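Local coordinates for protein 2-oxoglutarate dehydrogenase E3 component (Thermus thermophilus, PDB 2YQU) that probably oxidises the dihydrolipoyl groups of 2-oxo acid dehydrogenase complexes with NAD(+), working as an FAD-containing disulfide oxidoreductase, at residues 23-28 with 322-327; 162-167 with 253-258; 207-212 with 385-390. All coordinates share one frame; numbering follows the deposited sequence.

Contact 1 of 3, residues 23-28 with 322-327; sequences LGMKVG and EHMVRG
Leu23 lays its CD2 methyl over one face of the Arg326 guanidinium, 3.5 Å from NH2 and displaced toward the rim of the group. Its chi1 of -67° sets CG anti to the carbonyl carbon, and beyond CG the two methyls divide the work: CD2 goes to the arginine, while CD1 rests 4.0 Å from CG of Glu322, one helical turn earlier. The leucine crosses both long side chains at about a right angle; its apolar branches suit the methylenes of Glu322 and the flat face of the guanidinium, whose N-H groups point outward in the plane. The carboxylate of Glu322 is engaged by Arg19, whereas Arg326 NH1 lies 4.0 Å from Glu322 OE1, a long pairing of charges with no N-H directed at the oxygen.

Beside this, Met25 and Val325 slide past each other in opposite directions, with CG2 of Val325 3.6 Å from Met25 SD. The methionine chain bends at chi3 (83°), and its CE methyl reaches SD of Met324 at 4.3 Å. Gly24, with positive phi, ends the preceding helix in a Schellman motif and turns the chain toward strand 27-31. The contact thus packs the turn between helix 11-22 and strand 27-31, part of the Rossmann-type FAD-binding region, against the last turn of helix 310-326; Met25 and Met324 also both touch Leu4 of strand 2-7 and Tyr132.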
loop_
_atom_site.group_PDB
_atom_site.type_symbol
_atom_site.label_atom_id
_atom_site.label_comp_id
_atom_site.label_asym_id
_atom_site.label_seq_id
_atom_site.Cartn_x
_atom_site.Cartn_y
_atom_site.Cartn_z
ATOM N N LEU A 23 -24.036 -16.530 11.005
ATOM C CA LEU A 23 -24.826 -17.499 10.245
ATOM C C LEU A 23 -25.992 -18.060 11.059
ATOM O O LEU A 23 -26.822 -18.793 10.529
ATOM C CB LEU A 23 -23.930 -18.639 9.750
ATOM C CG LEU A 23 -22.893 -18.196 8.710
ATOM C CD1 LEU A 23 -21.800 -19.243 8.560
ATOM C CD2 LEU A 23 -23.553 -17.903 7.376
ATOM N N GLY A 24 -26.045 -17.705 12.340
ATOM C CA GLY A 24 -27.144 -18.073 13.214
ATOM C C GLY A 24 -26.867 -19.243 14.133
ATOM O O GLY A 24 -27.785 -19.764 14.758
ATOM N N MET A 25 -25.612 -19.666 14.211
ATOM C CA MET A 25 -25.216 -20.775 15.074
ATOM C C MET A 25 -25.079 -20.320 16.527
ATOM O O MET A 25 -24.709 -19.173 16.803
ATOM C CB MET A 25 -23.874 -21.367 14.606
ATOM C CG MET A 25 -23.877 -21.917 13.182
ATOM S SD MET A 25 -22.334 -22.773 12.790
ATOM C CE MET A 25 -22.705 -24.363 13.500
ATOM N N LYS A 26 -25.375 -21.230 17.450
ATOM C CA LYS A 26 -25.091 -21.024 18.863
ATOM C C LYS A 26 -23.694 -21.555 19.088
ATOM O O LYS A 26 -23.453 -22.743 18.907
ATOM C CB LYS A 26 -26.083 -21.782 19.747
ATOM C CG LYS A 26 -25.806 -21.660 21.228
ATOM C CD LYS A 26 -26.796 -22.473 22.061
ATOM C CE LYS A 26 -26.549 -22.303 23.558
ATOM N NZ LYS A 26 -27.097 -23.465 24.350
ATOM N N VAL A 27 -22.783 -20.674 19.482
ATOM C CA VAL A 27 -21.360 -20.981 19.459
ATOM C C VAL A 27 -20.739 -20.865 20.840
ATOM O O VAL A 27 -21.010 -19.916 21.575
ATOM C CB VAL A 27 -20.598 -20.022 18.521
ATOM C CG1 VAL A 27 -19.136 -20.419 18.437
ATOM C CG2 VAL A 27 -21.242 -20.002 17.148
ATOM N N GLY A 28 -19.913 -21.849 21.170
ATOM C CA GLY A 28 -19.038 -21.801 22.325
ATOM C C GLY A 28 -17.594 -21.942 21.887
ATOM O O GLY A 28 -17.303 -22.582 20.878
ATOM N N GLU A 322 -19.083 -21.885 7.124
ATOM C CA GLU A 322 -19.992 -21.738 5.995
ATOM C C GLU A 322 -20.366 -23.103 5.400
ATOM O O GLU A 322 -21.482 -23.284 4.930
ATOM C CB GLU A 322 -19.379 -20.810 4.945
ATOM C CG GLU A 322 -19.458 -19.352 5.366
ATOM C CD GLU A 322 -18.965 -18.374 4.315
ATOM O OE1 GLU A 322 -19.142 -17.156 4.537
ATOM O OE2 GLU A 322 -18.400 -18.809 3.279
ATOM N N HIS A 323 -19.448 -24.066 5.449
ATOM C CA HIS A 323 -19.744 -25.425 4.985
ATOM C C HIS A 323 -20.685 -26.136 5.953
ATOM O O HIS A 323 -21.596 -26.837 5.529
ATOM C CB HIS A 323 -18.474 -26.252 4.823
ATOM C CG HIS A 323 -18.713 -27.605 4.233
ATOM N ND1 HIS A 323 -18.518 -28.772 4.939
ATOM C CD2 HIS A 323 -19.165 -27.976 3.013
ATOM C CE1 HIS A 323 -18.812 -29.806 4.168
ATOM N NE2 HIS A 323 -19.203 -29.349 2.992
ATOM N N MET A 324 -20.456 -25.945 7.246
ATOM C CA MET A 324 -21.327 -26.507 8.279
ATOM C C MET A 324 -22.789 -26.121 8.029
ATOM O O MET A 324 -23.676 -26.966 8.070
ATOM C CB MET A 324 -20.916 -26.005 9.670
ATOM C CG MET A 324 -19.621 -26.570 10.190
ATOM S SD MET A 324 -19.065 -25.670 11.631
ATOM C CE MET A 324 -17.339 -26.126 11.674
ATOM N N VAL A 325 -23.028 -24.842 7.766
ATOM C CA VAL A 325 -24.395 -24.311 7.685
ATOM C C VAL A 325 -25.011 -24.484 6.289
ATOM O O VAL A 325 -26.179 -24.851 6.170
ATOM C CB VAL A 325 -24.427 -22.828 8.120
ATOM C CG1 VAL A 325 -25.823 -22.208 7.918
ATOM C CG2 VAL A 325 -23.983 -22.694 9.576
ATOM N N ARG A 326 -24.227 -24.227 5.243
ATOM C CA ARG A 326 -24.748 -24.170 3.872
ATOM C C ARG A 326 -24.372 -25.367 2.992
ATOM O O ARG A 326 -24.959 -25.561 1.927
ATOM C CB ARG A 326 -24.277 -22.888 3.185
ATOM C CG ARG A 326 -24.695 -21.600 3.867
ATOM C CD ARG A 326 -23.901 -20.389 3.398
ATOM N NE ARG A 326 -24.456 -19.126 3.876
ATOM C CZ ARG A 326 -23.888 -17.937 3.672
ATOM N NH1 ARG A 326 -22.750 -17.833 2.989
ATOM N NH2 ARG A 326 -24.464 -16.843 4.147
ATOM N N GLY A 327 -23.382 -26.143 3.416
ATOM C CA GLY A 327 -22.948 -27.324 2.687
ATOM C C GLY A 327 -21.957 -27.025 1.573
ATOM O O GLY A 327 -21.622 -27.916 0.792
#

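Contact 2 of 3, residues 162-167 with 253-258; sequences SFPEVP and ADRVLV
Arg255 reaches Glu165 through NH2, which donates to OE1 at 2.8 Å with an N-H...O angle of 162°. The acceptor offers its syn lone pair and lies in the guanidinium plane, and the carboxylate is turned only 13° from that plane, so this salt bridge is also a well-directed hydrogen bond. Behind the charge, CG of the arginine lies over one face of the Phe163 ring, 4.0 Å from the centroid in a CH-pi contact and offset toward the rim, while CB comes 3.7 Å from CZ. On the same CG, Pro167 CB packs at 3.8 Å. Arginine suits this place because its stem is apolar and only its tip is charged.

The setting is the probable NAD-binding Rossmann-type domain, where strand 255-258 belongs to a parallel sheet and residues 162-167 form the loop leading from helix 157-160 into the neighbouring strand 169-173. Pro164 and Pro167, with their restricted phi, suit an irregular connection of this kind.

A bend at chi2 (-76°) brings CD of Arg255 beside CE2 and CD2 of the ring. One water then ties the ends together, accepting from Arg255 NE at 3.0 Å and donating to both OE1 and the backbone O of Glu165. Farther out, Arg255 NH1 donates to the backbone O of Glu152, and Trp186 of helix 177-188 meets the Phe163 ring and touches Pro167.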
loop_
_atom_site.group_PDB
_atom_site.type_symbol
_atom_site.label_atom_id
_atom_site.label_comp_id
_atom_site.label_asym_id
_atom_site.label_seq_id
_atom_site.Cartn_x
_atom_site.Cartn_y
_atom_site.Cartn_z
ATOM N N SER A 162 10.640 -9.645 23.983
ATOM C CA SER A 162 10.662 -9.008 25.298
ATOM C C SER A 162 12.029 -9.065 25.983
ATOM O O SER A 162 12.091 -9.105 27.212
ATOM C CB SER A 162 9.643 -9.687 26.224
ATOM O OG SER A 162 8.345 -9.681 25.660
ATOM N N PHE A 163 13.117 -9.079 25.221
ATOM C CA PHE A 163 14.444 -9.046 25.845
ATOM C C PHE A 163 14.510 -7.824 26.777
ATOM O O PHE A 163 14.090 -6.729 26.393
ATOM C CB PHE A 163 15.574 -8.965 24.813
ATOM C CG PHE A 163 15.810 -10.241 24.028
ATOM C CD1 PHE A 163 16.109 -10.176 22.672
ATOM C CD2 PHE A 163 15.779 -11.489 24.635
ATOM C CE1 PHE A 163 16.341 -11.327 21.928
ATOM C CE2 PHE A 163 16.010 -12.644 23.900
ATOM C CZ PHE A 163 16.302 -12.562 22.542
ATOM N N PRO A 164 15.017 -8.013 27.997
ATOM C CA PRO A 164 15.128 -6.916 28.978
ATOM C C PRO A 164 16.209 -5.860 28.660
ATOM O O PRO A 164 16.228 -4.794 29.282
ATOM C CB PRO A 164 15.435 -7.652 30.292
ATOM C CG PRO A 164 16.069 -8.950 29.879
ATOM C CD PRO A 164 15.499 -9.298 28.540
ATOM N N GLU A 165 17.101 -6.175 27.729
ATOM C CA GLU A 165 18.015 -5.207 27.129
ATOM C C GLU A 165 18.375 -5.670 25.723
ATOM O O GLU A 165 18.094 -6.808 25.349
ATOM C CB GLU A 165 19.280 -5.040 27.987
ATOM C CG GLU A 165 20.192 -6.259 28.053
ATOM C CD GLU A 165 19.690 -7.352 28.984
ATOM O OE1 GLU A 165 19.663 -8.521 28.551
ATOM O OE2 GLU A 165 19.325 -7.060 30.146
ATOM N N VAL A 166 18.993 -4.793 24.937
ATOM C CA VAL A 166 19.450 -5.180 23.614
ATOM C C VAL A 166 20.632 -6.142 23.774
ATOM O O VAL A 166 21.606 -5.814 24.456
ATOM C CB VAL A 166 19.872 -3.967 22.780
ATOM C CG1 VAL A 166 20.330 -4.402 21.389
ATOM C CG2 VAL A 166 18.728 -2.967 22.689
ATOM N N PRO A 167 20.552 -7.327 23.174
ATOM C CA PRO A 167 21.672 -8.271 23.238
ATOM C C PRO A 167 22.840 -7.755 22.418
ATOM O O PRO A 167 22.654 -7.381 21.263
ATOM C CB PRO A 167 21.093 -9.556 22.635
ATOM C CG PRO A 167 19.983 -9.107 21.763
ATOM C CD PRO A 167 19.425 -7.859 22.383
ATOM N N ALA A 253 27.070 -16.098 22.005
ATOM C CA ALA A 253 26.221 -14.912 21.980
ATOM C C ALA A 253 25.552 -14.681 23.334
ATOM O O ALA A 253 25.583 -15.544 24.214
ATOM C CB ALA A 253 25.177 -15.043 20.878
ATOM N N ASP A 254 24.957 -13.507 23.507
ATOM C CA ASP A 254 24.241 -13.176 24.738
ATOM C C ASP A 254 22.866 -13.839 24.794
ATOM O O ASP A 254 22.375 -14.202 25.863
ATOM C CB ASP A 254 24.081 -11.664 24.858
ATOM C CG ASP A 254 25.403 -10.955 24.934
ATOM O OD1 ASP A 254 25.881 -10.470 23.883
ATOM O OD2 ASP A 254 26.038 -10.850 26.003
ATOM N N ARG A 255 22.228 -13.940 23.636
ATOM C CA ARG A 255 20.957 -14.641 23.486
ATOM C C ARG A 255 21.007 -15.442 22.197
ATOM O O ARG A 255 21.658 -15.046 21.233
ATOM C CB ARG A 255 19.776 -13.659 23.413
ATOM C CG ARG A 255 19.719 -12.620 24.503
ATOM C CD ARG A 255 19.243 -13.134 25.852
ATOM N NE ARG A 255 19.328 -12.087 26.869
ATOM C CZ ARG A 255 19.132 -12.277 28.174
ATOM N NH1 ARG A 255 18.850 -13.483 28.652
ATOM N NH2 ARG A 255 19.230 -11.251 29.010
ATOM N N VAL A 256 20.325 -16.578 22.190
ATOM C CA VAL A 256 20.137 -17.352 20.979
ATOM C C VAL A 256 18.652 -17.598 20.801
ATOM O O VAL A 256 17.991 -18.098 21.706
ATOM C CB VAL A 256 20.894 -18.693 21.026
ATOM C CG1 VAL A 256 20.561 -19.552 19.813
ATOM C CG2 VAL A 256 22.387 -18.457 21.132
ATOM N N LEU A 257 18.128 -17.217 19.641
ATOM C CA LEU A 257 16.727 -17.439 19.296
ATOM C C LEU A 257 16.630 -18.705 18.463
ATOM O O LEU A 257 17.185 -18.788 17.382
ATOM C CB LEU A 257 16.153 -16.253 18.506
ATOM C CG LEU A 257 14.784 -16.444 17.826
ATOM C CD1 LEU A 257 13.735 -16.892 18.812
ATOM C CD2 LEU A 257 14.329 -15.147 17.159
ATOM N N VAL A 258 15.906 -19.688 18.976
ATOM C CA VAL A 258 15.670 -20.929 18.263
ATOM C C VAL A 258 14.350 -20.770 17.508
ATOM O O VAL A 258 13.288 -20.799 18.110
ATOM C CB VAL A 258 15.626 -22.120 19.245
ATOM C CG1 VAL A 258 15.341 -23.434 18.507
ATOM C CG2 VAL A 258 16.946 -22.202 20.012
HETATM O O HOH W 1 19.537 -9.200 25.966
#

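Contact 3 of 3, residues 207-212 with 385-390; sequences DLEVSR and FIKVLA
Lys387 sets out from its strand with CG anti to the backbone N (chi1 164°), and a bend at chi3 (87°) turns CE aside, leaving NZ between two carboxylates, those of Asp207 and Glu209. Both acids likewise carry CG anti to the backbone N. NZ donates to Asp207 OD1 at 2.7 Å and to Glu209 OE1, also at 2.7 Å, meeting each oxygen from above its carboxylate plane. Lysine suits such a place: its long, flexible chain can bring an ammonium group, with several N-H bonds to share, to acids from different residues.

Asp207 has a second task. As N-cap of helix 208-221 it accepts the N-H of Glu209 on OD1 at 3.1 Å, from the face of the carboxylate opposite to the lysine. One oxygen therefore serves both the helix start and the ion pair, while OD2 accepts from the backbone N of Glu353.

Alongside, Phe385 brings CZ to within 3.9 Å of CG2 of Val210 and 4.2 Å of Glu209 CG, and Lys367 makes a cation-pi contact with the same ring. The helix start, from the Rossmann-type region, is thereby joined to strand 385-391 of the dimerisation domain's antiparallel sheet. Glu353 OE2 adds a third carboxylate to NZ, so the buried ammonium group is multiply compensated; this anionic surrounding should favour a protonated Lys387.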
loop_
_atom_site.group_PDB
_atom_site.type_symbol
_atom_site.label_atom_id
_atom_site.label_comp_id
_atom_site.label_asym_id
_atom_site.label_seq_id
_atom_site.Cartn_x
_atom_site.Cartn_y
_atom_site.Cartn_z
ATOM N N ASP A 207 9.700 -17.102 -3.572
ATOM C CA ASP A 207 10.331 -17.364 -4.857
ATOM C C ASP A 207 11.841 -17.248 -4.701
ATOM O O ASP A 207 12.323 -16.371 -3.986
ATOM C CB ASP A 207 9.817 -16.353 -5.870
ATOM C CG ASP A 207 10.324 -16.595 -7.273
ATOM O OD1 ASP A 207 11.407 -16.095 -7.606
ATOM O OD2 ASP A 207 9.689 -17.244 -8.126
ATOM N N LEU A 208 12.577 -18.138 -5.361
ATOM C CA LEU A 208 14.020 -18.243 -5.153
ATOM C C LEU A 208 14.712 -16.917 -5.421
ATOM O O LEU A 208 15.614 -16.542 -4.691
ATOM C CB LEU A 208 14.633 -19.337 -6.038
ATOM C CG LEU A 208 15.151 -20.627 -5.395
ATOM C CD1 LEU A 208 14.178 -21.204 -4.393
ATOM C CD2 LEU A 208 15.468 -21.670 -6.473
ATOM N N GLU A 209 14.290 -16.223 -6.473
ATOM C CA GLU A 209 14.846 -14.906 -6.811
ATOM C C GLU A 209 14.717 -13.910 -5.649
ATOM O O GLU A 209 15.638 -13.155 -5.347
ATOM C CB GLU A 209 14.131 -14.348 -8.043
ATOM C CG GLU A 209 14.969 -13.430 -8.908
ATOM C CD GLU A 209 14.409 -13.312 -10.310
ATOM O OE1 GLU A 209 13.211 -12.982 -10.443
ATOM O OE2 GLU A 209 15.171 -13.549 -11.285
ATOM N N VAL A 210 13.555 -13.929 -5.006
ATOM C CA VAL A 210 13.255 -13.054 -3.877
ATOM C C VAL A 210 14.068 -13.438 -2.635
ATOM O O VAL A 210 14.586 -12.572 -1.944
ATOM C CB VAL A 210 11.737 -13.084 -3.587
ATOM C CG1 VAL A 210 11.399 -12.391 -2.288
ATOM C CG2 VAL A 210 10.986 -12.444 -4.737
ATOM N N SER A 211 14.173 -14.735 -2.356
ATOM C CA SER A 211 15.039 -15.241 -1.284
ATOM C C SER A 211 16.473 -14.757 -1.459
ATOM O O SER A 211 17.097 -14.270 -0.520
ATOM C CB SER A 211 15.016 -16.773 -1.259
ATOM O OG SER A 211 13.818 -17.256 -0.680
ATOM N N ARG A 212 16.981 -14.859 -2.682
ATOM C CA ARG A 212 18.352 -14.437 -2.975
ATOM C C ARG A 212 18.510 -12.939 -2.759
ATOM O O ARG A 212 19.491 -12.493 -2.172
ATOM C CB ARG A 212 18.747 -14.803 -4.406
ATOM C CG ARG A 212 19.064 -16.267 -4.596
ATOM C CD ARG A 212 19.869 -16.589 -5.847
ATOM N NE ARG A 212 19.620 -17.972 -6.248
ATOM C CZ ARG A 212 18.590 -18.379 -6.987
ATOM N NH1 ARG A 212 17.705 -17.512 -7.475
ATOM N NH2 ARG A 212 18.457 -19.668 -7.262
ATOM N N PHE A 385 12.160 -5.057 -6.544
ATOM C CA PHE A 385 11.417 -5.288 -7.775
ATOM C C PHE A 385 10.098 -5.974 -7.468
ATOM O O PHE A 385 9.895 -6.496 -6.376
ATOM C CB PHE A 385 12.229 -6.169 -8.737
ATOM C CG PHE A 385 12.467 -7.574 -8.221
ATOM C CD1 PHE A 385 11.538 -8.587 -8.463
ATOM C CD2 PHE A 385 13.620 -7.879 -7.510
ATOM C CE1 PHE A 385 11.755 -9.880 -7.987
ATOM C CE2 PHE A 385 13.846 -9.173 -7.034
ATOM C CZ PHE A 385 12.913 -10.172 -7.276
ATOM N N ILE A 386 9.195 -5.946 -8.436
ATOM C CA ILE A 386 8.032 -6.831 -8.431
ATOM C C ILE A 386 8.024 -7.618 -9.736
ATOM O O ILE A 386 8.340 -7.087 -10.796
ATOM C CB ILE A 386 6.706 -6.046 -8.244
ATOM C CG1 ILE A 386 6.663 -5.398 -6.857
ATOM C CG2 ILE A 386 5.494 -6.983 -8.421
ATOM C CD1 ILE A 386 5.503 -4.445 -6.653
ATOM N N LYS A 387 7.660 -8.888 -9.626
ATOM C CA LYS A 387 7.663 -9.837 -10.712
ATOM C C LYS A 387 6.268 -10.451 -10.809
ATOM O O LYS A 387 5.717 -10.916 -9.808
ATOM C CB LYS A 387 8.731 -10.894 -10.418
ATOM C CG LYS A 387 8.651 -12.160 -11.210
ATOM C CD LYS A 387 9.958 -12.941 -11.144
ATOM C CE LYS A 387 10.021 -13.879 -9.937
ATOM N NZ LYS A 387 11.260 -14.735 -9.947
ATOM N N VAL A 388 5.692 -10.424 -12.005
ATOM C CA VAL A 388 4.427 -11.081 -12.298
ATOM C C VAL A 388 4.683 -12.301 -13.188
ATOM O O VAL A 388 5.370 -12.212 -14.199
ATOM C CB VAL A 388 3.439 -10.116 -12.984
ATOM C CG1 VAL A 388 2.179 -10.857 -13.477
ATOM C CG2 VAL A 388 3.067 -8.972 -12.045
ATOM N N LEU A 389 4.130 -13.439 -12.790
ATOM C CA LEU A 389 4.203 -14.663 -13.578
ATOM C C LEU A 389 2.836 -14.887 -14.207
ATOM O O LEU A 389 1.850 -14.932 -13.501
ATOM C CB LEU A 389 4.575 -15.838 -12.680
ATOM C CG LEU A 389 5.816 -15.607 -11.813
ATOM C CD1 LEU A 389 6.139 -16.820 -10.980
ATOM C CD2 LEU A 389 7.002 -15.222 -12.684
ATOM N N ALA A 390 2.774 -15.005 -15.529
ATOM C CA ALA A 390 1.495 -15.205 -16.219
ATOM C C ALA A 390 1.548 -16.405 -17.158
ATOM O O ALA A 390 2.582 -16.694 -17.748
ATOM C CB ALA A 390 1.123 -13.961 -16.993
#

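In the fold
The three contacts are spread through one subunit and do not touch: nearest atoms are about 29 Å apart between contacts 1 and 2, 27 Å between 1 and 3, and 18 Å between 2 and 3. Contact 1 belongs to the FAD-binding region and contact 2 to the probable NAD-binding domain, whereas contact 3 joins that domain to the dimerisation domain. A bound FAD is about 13 Å from the Met324 side chain in contact 1, and one is about 12 Å from that of Phe163 in contact 2; the side chain of Val210 in contact 3 is about 10 Å from that of Val177, an NAD(+)-binding residue. Along the chain, contact 2 nests inside contact 1, while contact 3 crosses both.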